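Local coordinates for putative GTP pyrophosphokinase (Streptococcus mutans, PDB 3L9D), which probably makes the alarmone (p)ppGpp by transferring pyrophosphate from ATP to a guanine nucleotide, as RelA/SpoT-family synthetases do, at residues A[176-186]-A[205-216]; A[111-119]-A[219-230]. All coordinates share one frame; numbering follows the deposited sequence.

Interaction 1: residues A[176-186]-A[205-216]; sequences TLAMNFWATIE and LELTSKIAFQLD
The indole of Trp182 presents its pyrrole edge to helix 205-216: Leu205 O lies near the ring plane beside NE1, whereas the CG2 methyl of Thr208 is modelled too close to CD1, so the detail there is doubtful. Over one face of the ring, toward its rim, is Glu186 CB, one turn further along the helix of Trp182 itself. The setting is an antiparallel helical hairpin of the RelA/SpoT synthetase domain; the axes of 177-186 and 205-216 come within 9.2 Å at 169°. CG of Trp182 stands anti to the backbone N (chi1 -167°), which turns the ring toward helix 205-216. NE1 donates to Leu205 O at 2.8 Å, in the carbonyl plane and on a lone pair, with an N-H...O angle of 149°. The same oxygen accepts Ser209 N in its own helix, so two donors grip it. Ser209 CB packs against the indole at NE1 and CE2, while CZ2 reaches Leu205 CB. Ser209 OG turns to Ser146 of a neighbouring loop. Toward the start of helix 177-193 the backbones come closer at small residues, the CA atoms of Ala178 and Ala212 5.6 Å apart, and Leu215 CD2 flanks the Ala178 methyl. Thr176 N-caps this helix and forms a capping box with Met179, whose N reaches Thr176 OG1 at 3.1 Å. The helix start would probably stabilise the negative charge of Asp216, whose OD1 accepts from a water that itself accepts Ala178 N. Linking the cap to the second helix, Asp216 OD2 takes the hydrogen of Thr176 OG1 on its syn side, 2.5 Å away.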
loop_
_atom_site.group_PDB
_atom_site.type_symbol
_atom_site.label_atom_id
_atom_site.label_comp_id
_atom_site.label_asym_id
_atom_site.label_seq_id
_atom_site.Cartn_x
_atom_site.Cartn_y
_atom_site.Cartn_z
ATOM N N THR A 176 -1.742 4.964 7.538
ATOM C CA THR A 176 -1.660 4.894 9.003
ATOM C C THR A 176 -2.273 3.588 9.514
ATOM O O THR A 176 -2.979 2.881 8.798
ATOM C CB THR A 176 -2.339 6.098 9.717
ATOM O OG1 THR A 176 -3.705 6.235 9.290
ATOM C CG2 THR A 176 -1.585 7.367 9.439
ATOM N N LEU A 177 -2.000 3.264 10.767
ATOM C CA LEU A 177 -2.591 2.088 11.367
ATOM C C LEU A 177 -4.133 2.183 11.268
ATOM O O LEU A 177 -4.810 1.228 10.844
ATOM C CB LEU A 177 -2.100 1.974 12.809
ATOM C CG LEU A 177 -0.608 1.633 13.042
ATOM C CD1 LEU A 177 0.245 1.584 11.733
ATOM C CD2 LEU A 177 0.064 2.559 14.103
ATOM N N ALA A 178 -4.680 3.350 11.617
ATOM C CA ALA A 178 -6.129 3.574 11.543
ATOM C C ALA A 178 -6.674 3.488 10.120
ATOM O O ALA A 178 -7.743 2.905 9.889
ATOM C CB ALA A 178 -6.514 4.907 12.184
ATOM N N MET A 179 -5.946 4.075 9.169
ATOM C CA MET A 179 -6.336 3.999 7.758
ATOM C C MET A 179 -6.456 2.559 7.316
ATOM O O MET A 179 -7.407 2.178 6.635
ATOM C CB MET A 179 -5.313 4.695 6.867
ATOM C CG MET A 179 -5.584 6.165 6.629
ATOM S SD MET A 179 -4.176 6.927 5.803
ATOM C CE MET A 179 -3.872 8.286 6.927
ATOM N N ASN A 180 -5.467 1.766 7.699
ATOM C CA ASN A 180 -5.442 0.369 7.332
ATOM C C ASN A 180 -6.545 -0.435 8.009
ATOM O O ASN A 180 -7.168 -1.273 7.368
ATOM C CB ASN A 180 -4.093 -0.250 7.632
ATOM C CG ASN A 180 -4.010 -1.665 7.135
ATOM O OD1 ASN A 180 -4.256 -1.932 5.949
ATOM N ND2 ASN A 180 -3.692 -2.594 8.037
ATOM N N PHE A 181 -6.786 -0.167 9.293
ATOM C CA PHE A 181 -7.921 -0.754 10.028
ATOM C C PHE A 181 -9.261 -0.594 9.291
ATOM O O PHE A 181 -9.935 -1.572 9.011
ATOM C CB PHE A 181 -8.000 -0.155 11.433
ATOM C CG PHE A 181 -9.126 -0.697 12.271
ATOM C CD1 PHE A 181 -9.098 -1.999 12.731
ATOM C CD2 PHE A 181 -10.193 0.112 12.620
ATOM C CE1 PHE A 181 -10.128 -2.497 13.503
ATOM C CE2 PHE A 181 -11.222 -0.378 13.394
ATOM C CZ PHE A 181 -11.187 -1.685 13.837
ATOM N N TRP A 182 -9.627 0.644 8.953
ATOM C CA TRP A 182 -10.837 0.908 8.175
ATOM C C TRP A 182 -10.832 0.291 6.763
ATOM O O TRP A 182 -11.764 -0.424 6.388
ATOM C CB TRP A 182 -11.066 2.416 8.076
ATOM C CG TRP A 182 -12.435 2.805 7.559
ATOM C CD1 TRP A 182 -13.534 3.112 8.309
ATOM C CD2 TRP A 182 -12.844 2.936 6.182
ATOM N NE1 TRP A 182 -14.594 3.424 7.495
ATOM C CE2 TRP A 182 -14.202 3.325 6.186
ATOM C CE3 TRP A 182 -12.196 2.769 4.957
ATOM C CZ2 TRP A 182 -14.922 3.544 5.013
ATOM C CZ3 TRP A 182 -12.918 2.986 3.786
ATOM C CH2 TRP A 182 -14.268 3.365 3.827
ATOM N N ALA A 183 -9.793 0.583 5.978
ATOM C CA ALA A 183 -9.730 0.132 4.584
ATOM C C ALA A 183 -9.818 -1.378 4.489
ATOM O O ALA A 183 -10.377 -1.929 3.552
ATOM C CB ALA A 183 -8.460 0.621 3.918
ATOM N N THR A 184 -9.249 -2.046 5.474
ATOM C CA THR A 184 -9.315 -3.485 5.538
ATOM C C THR A 184 -10.748 -3.968 5.772
ATOM O O THR A 184 -11.200 -4.925 5.135
ATOM C CB THR A 184 -8.348 -3.991 6.615
ATOM O OG1 THR A 184 -7.033 -4.074 6.044
ATOM C CG2 THR A 184 -8.764 -5.346 7.126
ATOM N N ILE A 185 -11.466 -3.297 6.674
ATOM C CA ILE A 185 -12.862 -3.638 6.957
ATOM C C ILE A 185 -13.812 -3.287 5.795
ATOM O O ILE A 185 -14.619 -4.118 5.375
ATOM C CB ILE A 185 -13.360 -2.973 8.261
ATOM C CG1 ILE A 185 -12.601 -3.540 9.460
ATOM C CG2 ILE A 185 -14.847 -3.201 8.444
ATOM C CD1 ILE A 185 -13.137 -3.114 10.788
ATOM N N GLU A 186 -13.717 -2.064 5.280
ATOM C CA GLU A 186 -14.568 -1.650 4.163
ATOM C C GLU A 186 -14.371 -2.557 2.965
ATOM O O GLU A 186 -15.313 -2.861 2.248
ATOM C CB GLU A 186 -14.299 -0.194 3.757
ATOM C CG GLU A 186 -15.325 0.416 2.778
ATOM C CD GLU A 186 -15.046 0.112 1.299
ATOM O OE1 GLU A 186 -14.003 -0.518 0.995
ATOM O OE2 GLU A 186 -15.874 0.513 0.436
ATOM N N LEU A 205 -20.092 2.627 8.121
ATOM C CA LEU A 205 -18.805 2.751 7.445
ATOM C C LEU A 205 -18.388 4.206 7.344
ATOM O O LEU A 205 -17.210 4.540 7.463
ATOM C CB LEU A 205 -18.858 2.131 6.051
ATOM C CG LEU A 205 -18.804 0.609 6.032
ATOM C CD1 LEU A 205 -19.036 0.103 4.620
ATOM C CD2 LEU A 205 -17.471 0.132 6.585
ATOM N N GLU A 206 -19.352 5.087 7.126
ATOM C CA GLU A 206 -18.998 6.488 7.081
ATOM C C GLU A 206 -18.687 6.996 8.484
ATOM O O GLU A 206 -17.716 7.724 8.682
ATOM C CB GLU A 206 -20.081 7.328 6.415
ATOM C CG GLU A 206 -19.494 8.340 5.444
ATOM C CD GLU A 206 -20.365 9.562 5.266
ATOM O OE1 GLU A 206 -21.604 9.433 5.399
ATOM O OE2 GLU A 206 -19.808 10.653 4.990
ATOM N N LEU A 207 -19.503 6.602 9.458
ATOM C CA LEU A 207 -19.329 7.092 10.820
ATOM C C LEU A 207 -17.965 6.666 11.327
ATOM O O LEU A 207 -17.173 7.467 11.837
ATOM C CB LEU A 207 -20.394 6.507 11.734
ATOM C CG LEU A 207 -20.057 6.695 13.207
ATOM C CD1 LEU A 207 -19.962 8.194 13.539
ATOM C CD2 LEU A 207 -21.093 5.989 14.060
ATOM N N THR A 208 -17.716 5.376 11.175
ATOM C CA THR A 208 -16.453 4.764 11.533
ATOM C C THR A 208 -15.269 5.449 10.834
ATOM O O THR A 208 -14.229 5.722 11.451
ATOM C CB THR A 208 -16.504 3.315 11.140
ATOM O OG1 THR A 208 -16.942 2.548 12.269
ATOM C CG2 THR A 208 -15.145 2.866 10.719
ATOM N N SER A 209 -15.448 5.740 9.548
ATOM C CA SER A 209 -14.453 6.463 8.769
ATOM C C SER A 209 -14.073 7.824 9.351
ATOM O O SER A 209 -12.915 8.234 9.279
ATOM C CB SER A 209 -14.946 6.679 7.344
ATOM O OG SER A 209 -14.740 8.032 6.982
ATOM N N LYS A 210 -15.042 8.543 9.901
ATOM C CA LYS A 210 -14.750 9.857 10.451
ATOM C C LYS A 210 -14.015 9.735 11.777
ATOM O O LYS A 210 -13.154 10.557 12.090
ATOM C CB LYS A 210 -16.026 10.693 10.576
ATOM C CG LYS A 210 -16.777 10.825 9.246
ATOM C CD LYS A 210 -17.912 11.835 9.310
ATOM N N ILE A 211 -14.335 8.692 12.541
ATOM C CA ILE A 211 -13.617 8.397 13.780
ATOM C C ILE A 211 -12.170 8.041 13.482
ATOM O O ILE A 211 -11.251 8.481 14.177
ATOM C CB ILE A 211 -14.279 7.242 14.541
ATOM C CG1 ILE A 211 -15.688 7.646 14.980
ATOM C CG2 ILE A 211 -13.428 6.823 15.743
ATOM C CD1 ILE A 211 -16.439 6.514 15.605
ATOM N N ALA A 212 -11.972 7.255 12.432
ATOM C CA ALA A 212 -10.628 6.943 11.962
ATOM C C ALA A 212 -9.827 8.229 11.724
ATOM O O ALA A 212 -8.722 8.397 12.264
ATOM C CB ALA A 212 -10.689 6.095 10.690
ATOM N N PHE A 213 -10.393 9.136 10.930
ATOM C CA PHE A 213 -9.751 10.405 10.640
ATOM C C PHE A 213 -9.439 11.234 11.903
ATOM O O PHE A 213 -8.358 11.842 12.009
ATOM C CB PHE A 213 -10.616 11.216 9.664
ATOM C CG PHE A 213 -10.033 12.546 9.303
ATOM C CD1 PHE A 213 -9.224 12.684 8.185
ATOM C CD2 PHE A 213 -10.281 13.664 10.087
ATOM C CE1 PHE A 213 -8.679 13.907 7.854
ATOM C CE2 PHE A 213 -9.732 14.892 9.762
ATOM C CZ PHE A 213 -8.929 15.008 8.640
ATOM N N GLN A 214 -10.384 11.288 12.847
ATOM C CA GLN A 214 -10.209 12.118 14.050
ATOM C C GLN A 214 -9.003 11.672 14.878
ATOM O O GLN A 214 -8.203 12.505 15.320
ATOM C CB GLN A 214 -11.464 12.110 14.936
ATOM C CG GLN A 214 -12.386 13.289 14.722
ATOM C CD GLN A 214 -11.624 14.592 14.520
ATOM O OE1 GLN A 214 -10.849 15.022 15.385
ATOM N NE2 GLN A 214 -11.844 15.233 13.366
ATOM N N LEU A 215 -8.906 10.353 15.088
ATOM C CA LEU A 215 -7.823 9.728 15.838
ATOM C C LEU A 215 -6.484 10.133 15.256
ATOM O O LEU A 215 -5.602 10.589 15.994
ATOM C CB LEU A 215 -7.985 8.199 15.818
ATOM C CG LEU A 215 -6.953 7.319 16.524
ATOM C CD1 LEU A 215 -6.753 7.770 17.964
ATOM C CD2 LEU A 215 -7.397 5.872 16.471
ATOM N N ASP A 216 -6.348 9.979 13.932
ATOM C CA ASP A 216 -5.143 10.401 13.203
ATOM C C ASP A 216 -4.925 11.909 13.292
ATOM O O ASP A 216 -3.798 12.377 13.497
ATOM C CB ASP A 216 -5.224 10.018 11.715
ATOM C CG ASP A 216 -4.637 8.639 11.407
ATOM O OD1 ASP A 216 -3.754 8.151 12.151
ATOM O OD2 ASP A 216 -5.071 8.054 10.393
HETATM O O HOH W 1 -3.194 5.258 13.089
#

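Interaction 2: residues A[111-119]-A[219-230]; sequences MVQFVDDVN and MRQIRDDIKEAQ
Phe114 and Arg220 bring the two backbones closest, their CA atoms 5.8 Å apart. Segment 111-119 leaves strand 106-112 and turns into helix 117-126, the turn closed by Asp117 N on Phe114 O. Segment 219-230 is kinked: helix 199-221 ends, and Ile222 serves as N-cap of helix 223-230; the chain changes direction at this break, and helix 223-230 passes beside Phe114. The Phe114 ring is sandwiched, with Gln113 CG over one face and Arg223 CB over the other, a CH-pi contact 3.7 Å from the CB to the ring centroid. Ile226 CG2 meets the ring edge near CZ, and the extended Lys227 chain runs past CD2 and CE2. The C-terminal helices are held against the turn that joins strand 106-112 of the mixed sheet of the synthetase fold to helix 117-126. Beside the ring, Asp116, Arg220 and Arg223 form a salt-bridge network. Arg220 NH2 donates to Asp116 OD2 at 3.2 Å, nearly straight (169°) but from above the carboxylate plane; the bond from NE to OD1 is weak. The Arg223 guanidinium instead stacks on this carboxylate, planes 10° apart, held by charge alone. What fixes its rotation is Arg220 O, which Arg223 NE meets on a lone pair at 2.6 Å. Further out, Gln113 and Gln230 approach from opposite directions with nearly coplanar amides, Gln113 NE2 donating to Gln230 OE1 at 3.2 Å.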
loop_
_atom_site.group_PDB
_atom_site.type_symbol
_atom_site.label_atom_id
_atom_site.label_comp_id
_atom_site.label_asym_id
_atom_site.label_seq_id
_atom_site.Cartn_x
_atom_site.Cartn_y
_atom_site.Cartn_z
ATOM N N MET A 111 3.017 0.629 6.393
ATOM C CA MET A 111 2.289 1.195 7.530
ATOM C C MET A 111 3.117 2.268 8.232
ATOM O O MET A 111 4.204 1.999 8.738
ATOM C CB MET A 111 1.888 0.094 8.518
ATOM C CG MET A 111 0.384 -0.155 8.592
ATOM S SD MET A 111 -0.338 -0.625 6.995
ATOM C CE MET A 111 0.386 -2.255 6.778
ATOM N N VAL A 112 2.601 3.491 8.247
ATOM C CA VAL A 112 3.261 4.614 8.904
ATOM C C VAL A 112 2.490 5.013 10.149
ATOM O O VAL A 112 1.293 4.759 10.238
ATOM C CB VAL A 112 3.351 5.862 7.980
ATOM C CG1 VAL A 112 4.221 5.576 6.738
ATOM C CG2 VAL A 112 1.938 6.358 7.601
ATOM N N GLN A 113 3.186 5.636 11.101
ATOM C CA GLN A 113 2.579 6.090 12.341
ATOM C C GLN A 113 1.734 7.370 12.210
ATOM O O GLN A 113 0.643 7.443 12.781
ATOM C CB GLN A 113 3.622 6.261 13.454
ATOM C CG GLN A 113 2.945 6.384 14.841
ATOM C CD GLN A 113 3.896 6.610 16.010
ATOM O OE1 GLN A 113 5.076 6.952 15.839
ATOM N NE2 GLN A 113 3.368 6.436 17.217
ATOM N N PHE A 114 2.226 8.364 11.468
ATOM C CA PHE A 114 1.517 9.649 11.327
ATOM C C PHE A 114 1.151 9.994 9.887
ATOM O O PHE A 114 1.865 9.630 8.952
ATOM C CB PHE A 114 2.355 10.785 11.899
ATOM C CG PHE A 114 2.712 10.603 13.338
ATOM C CD1 PHE A 114 1.741 10.687 14.323
ATOM C CD2 PHE A 114 4.028 10.360 13.714
ATOM C CE1 PHE A 114 2.081 10.524 15.670
ATOM C CE2 PHE A 114 4.371 10.199 15.048
ATOM C CZ PHE A 114 3.403 10.284 16.027
ATOM N N VAL A 115 0.048 10.705 9.700
ATOM C CA VAL A 115 -0.311 11.172 8.363
ATOM C C VAL A 115 0.917 11.827 7.720
ATOM O O VAL A 115 1.257 11.582 6.559
ATOM C CB VAL A 115 -1.447 12.193 8.415
ATOM C CG1 VAL A 115 -1.430 13.043 7.173
ATOM C CG2 VAL A 115 -2.794 11.490 8.586
ATOM N N ASP A 116 1.604 12.633 8.515
ATOM C CA ASP A 116 2.766 13.355 8.057
ATOM C C ASP A 116 3.887 12.444 7.555
ATOM O O ASP A 116 4.642 12.836 6.657
ATOM C CB ASP A 116 3.262 14.276 9.171
ATOM C CG ASP A 116 2.147 15.138 9.745
ATOM O OD1 ASP A 116 1.368 14.642 10.596
ATOM O OD2 ASP A 116 2.044 16.313 9.341
ATOM N N ASP A 117 4.002 11.238 8.112
ATOM C CA ASP A 117 5.076 10.336 7.678
ATOM C C ASP A 117 4.942 9.853 6.225
ATOM O O ASP A 117 5.904 9.347 5.649
ATOM C CB ASP A 117 5.206 9.135 8.608
ATOM C CG ASP A 117 5.685 9.512 9.983
ATOM O OD1 ASP A 117 6.547 10.409 10.103
ATOM O OD2 ASP A 117 5.209 8.881 10.947
ATOM N N VAL A 118 3.760 10.009 5.640
ATOM C CA VAL A 118 3.511 9.582 4.266
ATOM C C VAL A 118 4.432 10.267 3.250
ATOM O O VAL A 118 4.995 9.603 2.366
ATOM C CB VAL A 118 2.034 9.811 3.841
ATOM C CG1 VAL A 118 1.805 9.418 2.348
ATOM C CG2 VAL A 118 1.072 9.070 4.776
ATOM N N ASN A 119 4.584 11.587 3.357
ATOM C CA ASN A 119 5.426 12.319 2.409
ATOM C C ASN A 119 6.903 11.956 2.554
ATOM O O ASN A 119 7.642 11.927 1.564
ATOM C CB ASN A 119 5.215 13.836 2.499
ATOM C CG ASN A 119 3.871 14.286 1.909
ATOM O OD1 ASN A 119 3.325 13.657 0.990
ATOM N ND2 ASN A 119 3.335 15.391 2.438
ATOM N N MET A 219 -3.637 12.820 16.948
ATOM C CA MET A 219 -2.271 12.425 17.286
ATOM C C MET A 219 -1.175 13.184 16.509
ATOM O O MET A 219 -0.102 13.471 17.052
ATOM C CB MET A 219 -2.105 10.911 17.140
ATOM C CG MET A 219 -2.750 10.097 18.252
ATOM S SD MET A 219 -2.006 10.415 19.865
ATOM C CE MET A 219 -2.729 9.069 20.806
ATOM N N ARG A 220 -1.434 13.521 15.249
ATOM C CA ARG A 220 -0.395 14.167 14.445
ATOM C C ARG A 220 -0.025 15.511 15.044
ATOM O O ARG A 220 1.069 16.018 14.825
ATOM C CB ARG A 220 -0.835 14.353 12.982
ATOM C CG ARG A 220 -1.884 15.440 12.773
ATOM C CD ARG A 220 -2.506 15.350 11.395
ATOM N NE ARG A 220 -1.553 15.710 10.349
ATOM C CZ ARG A 220 -1.850 15.802 9.052
ATOM N NH1 ARG A 220 -3.090 15.555 8.622
ATOM N NH2 ARG A 220 -0.902 16.138 8.182
ATOM N N GLN A 221 -0.945 16.093 15.799
ATOM C CA GLN A 221 -0.732 17.427 16.335
ATOM C C GLN A 221 0.286 17.467 17.471
ATOM O O GLN A 221 1.044 18.433 17.607
ATOM C CB GLN A 221 -2.067 18.054 16.715
ATOM C CG GLN A 221 -2.672 18.787 15.525
ATOM C CD GLN A 221 -4.154 19.036 15.658
ATOM O OE1 GLN A 221 -4.719 18.937 16.746
ATOM N NE2 GLN A 221 -4.800 19.365 14.539
ATOM N N ILE A 222 0.312 16.400 18.269
ATOM C CA ILE A 222 1.323 16.226 19.305
ATOM C C ILE A 222 2.428 15.292 18.807
ATOM O O ILE A 222 3.195 14.738 19.597
ATOM C CB ILE A 222 0.712 15.664 20.606
ATOM C CG1 ILE A 222 0.085 14.282 20.377
ATOM C CG2 ILE A 222 -0.339 16.614 21.150
ATOM C CD1 ILE A 222 -0.594 13.687 21.620
ATOM N N ARG A 223 2.520 15.136 17.489
ATOM C CA ARG A 223 3.449 14.166 16.903
ATOM C C ARG A 223 4.911 14.438 17.241
ATOM O O ARG A 223 5.671 13.506 17.489
ATOM C CB ARG A 223 3.226 14.042 15.391
ATOM C CG ARG A 223 4.410 14.391 14.515
ATOM C CD ARG A 223 3.930 14.688 13.102
ATOM N NE ARG A 223 2.993 15.806 13.106
ATOM C CZ ARG A 223 3.187 16.947 12.454
ATOM N NH1 ARG A 223 4.281 17.117 11.717
ATOM N NH2 ARG A 223 2.277 17.909 12.522
ATOM N N ASP A 224 5.306 15.706 17.265
ATOM C CA ASP A 224 6.691 16.033 17.603
ATOM C C ASP A 224 7.016 15.569 19.015
ATOM O O ASP A 224 8.145 15.168 19.310
ATOM C CB ASP A 224 6.950 17.538 17.478
ATOM C CG ASP A 224 6.966 18.000 16.050
ATOM O OD1 ASP A 224 7.787 17.452 15.278
ATOM O OD2 ASP A 224 6.152 18.891 15.704
ATOM N N ASP A 225 6.011 15.628 19.880
ATOM C CA ASP A 225 6.175 15.273 21.284
ATOM C C ASP A 225 6.305 13.756 21.444
ATOM O O ASP A 225 7.259 13.267 22.043
ATOM C CB ASP A 225 4.987 15.807 22.088
ATOM C CG ASP A 225 5.342 16.113 23.530
ATOM O OD1 ASP A 225 4.437 16.559 24.271
ATOM O OD2 ASP A 225 6.512 15.913 23.924
ATOM N N ILE A 226 5.351 13.015 20.892
ATOM C CA ILE A 226 5.444 11.562 20.883
ATOM C C ILE A 226 6.771 11.061 20.322
ATOM O O ILE A 226 7.379 10.172 20.904
ATOM C CB ILE A 226 4.300 10.906 20.088
ATOM C CG1 ILE A 226 2.954 11.200 20.756
ATOM C CG2 ILE A 226 4.545 9.400 19.971
ATOM C CD1 ILE A 226 1.767 10.953 19.878
ATOM N N LYS A 227 7.215 11.613 19.193
ATOM C CA LYS A 227 8.441 11.132 18.547
ATOM C C LYS A 227 9.584 11.319 19.511
ATOM O O LYS A 227 10.465 10.463 19.639
ATOM C CB LYS A 227 8.767 11.908 17.264
ATOM C CG LYS A 227 7.780 11.769 16.107
ATOM C CD LYS A 227 8.276 12.582 14.909
ATOM C CE LYS A 227 7.319 12.543 13.727
ATOM N NZ LYS A 227 7.786 13.421 12.611
ATOM N N GLU A 228 9.557 12.463 20.182
ATOM C CA GLU A 228 10.589 12.830 21.136
ATOM C C GLU A 228 10.646 11.821 22.276
ATOM O O GLU A 228 11.729 11.417 22.699
ATOM C CB GLU A 228 10.326 14.237 21.671
ATOM C CG GLU A 228 11.491 14.848 22.423
ATOM C CD GLU A 228 11.434 16.372 22.450
ATOM O OE1 GLU A 228 10.620 16.965 21.691
ATOM O OE2 GLU A 228 12.212 16.975 23.225
ATOM N N ALA A 229 9.480 11.409 22.769
ATOM C CA ALA A 229 9.422 10.443 23.858
ATOM C C ALA A 229 9.986 9.087 23.418
ATOM O O ALA A 229 10.814 8.498 24.113
ATOM C CB ALA A 229 8.001 10.308 24.366
ATOM N N GLN A 230 9.548 8.603 22.259
ATOM C CA GLN A 230 10.019 7.325 21.728
ATOM C C GLN A 230 11.517 7.320 21.486
ATOM O O GLN A 230 12.168 6.294 21.663
ATOM C CB GLN A 230 9.302 6.980 20.424
ATOM C CG GLN A 230 7.795 6.853 20.571
ATOM C CD GLN A 230 7.093 6.757 19.232
ATOM O OE1 GLN A 230 5.871 6.618 19.168
ATOM N NE2 GLN A 230 7.869 6.837 18.148
HETATM O O HOH W 2 6.130 12.730 10.729
#

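Both interactions use helix 199-221, interaction 1 along its middle, 205-216, and interaction 2 at its C-terminal end and the helix that follows. Their centres are about 17 Å apart, yet they touch: Leu177 packs on Met111, and Thr176 and Met179 on Val115. More of the touching residues are buried in interaction 1 (6 of 11 against 3 of 11), though the areas are similar. Interaction 2 lies further from the centre of the chain and joins parts about a hundred residues apart; there one aromatic ring is packed by aliphatic carbons, largely those of polar and charged side chains. Asp116 is faced by two arginines, whereas Asp216 is held mainly by a hydroxyl and a water at a helix start.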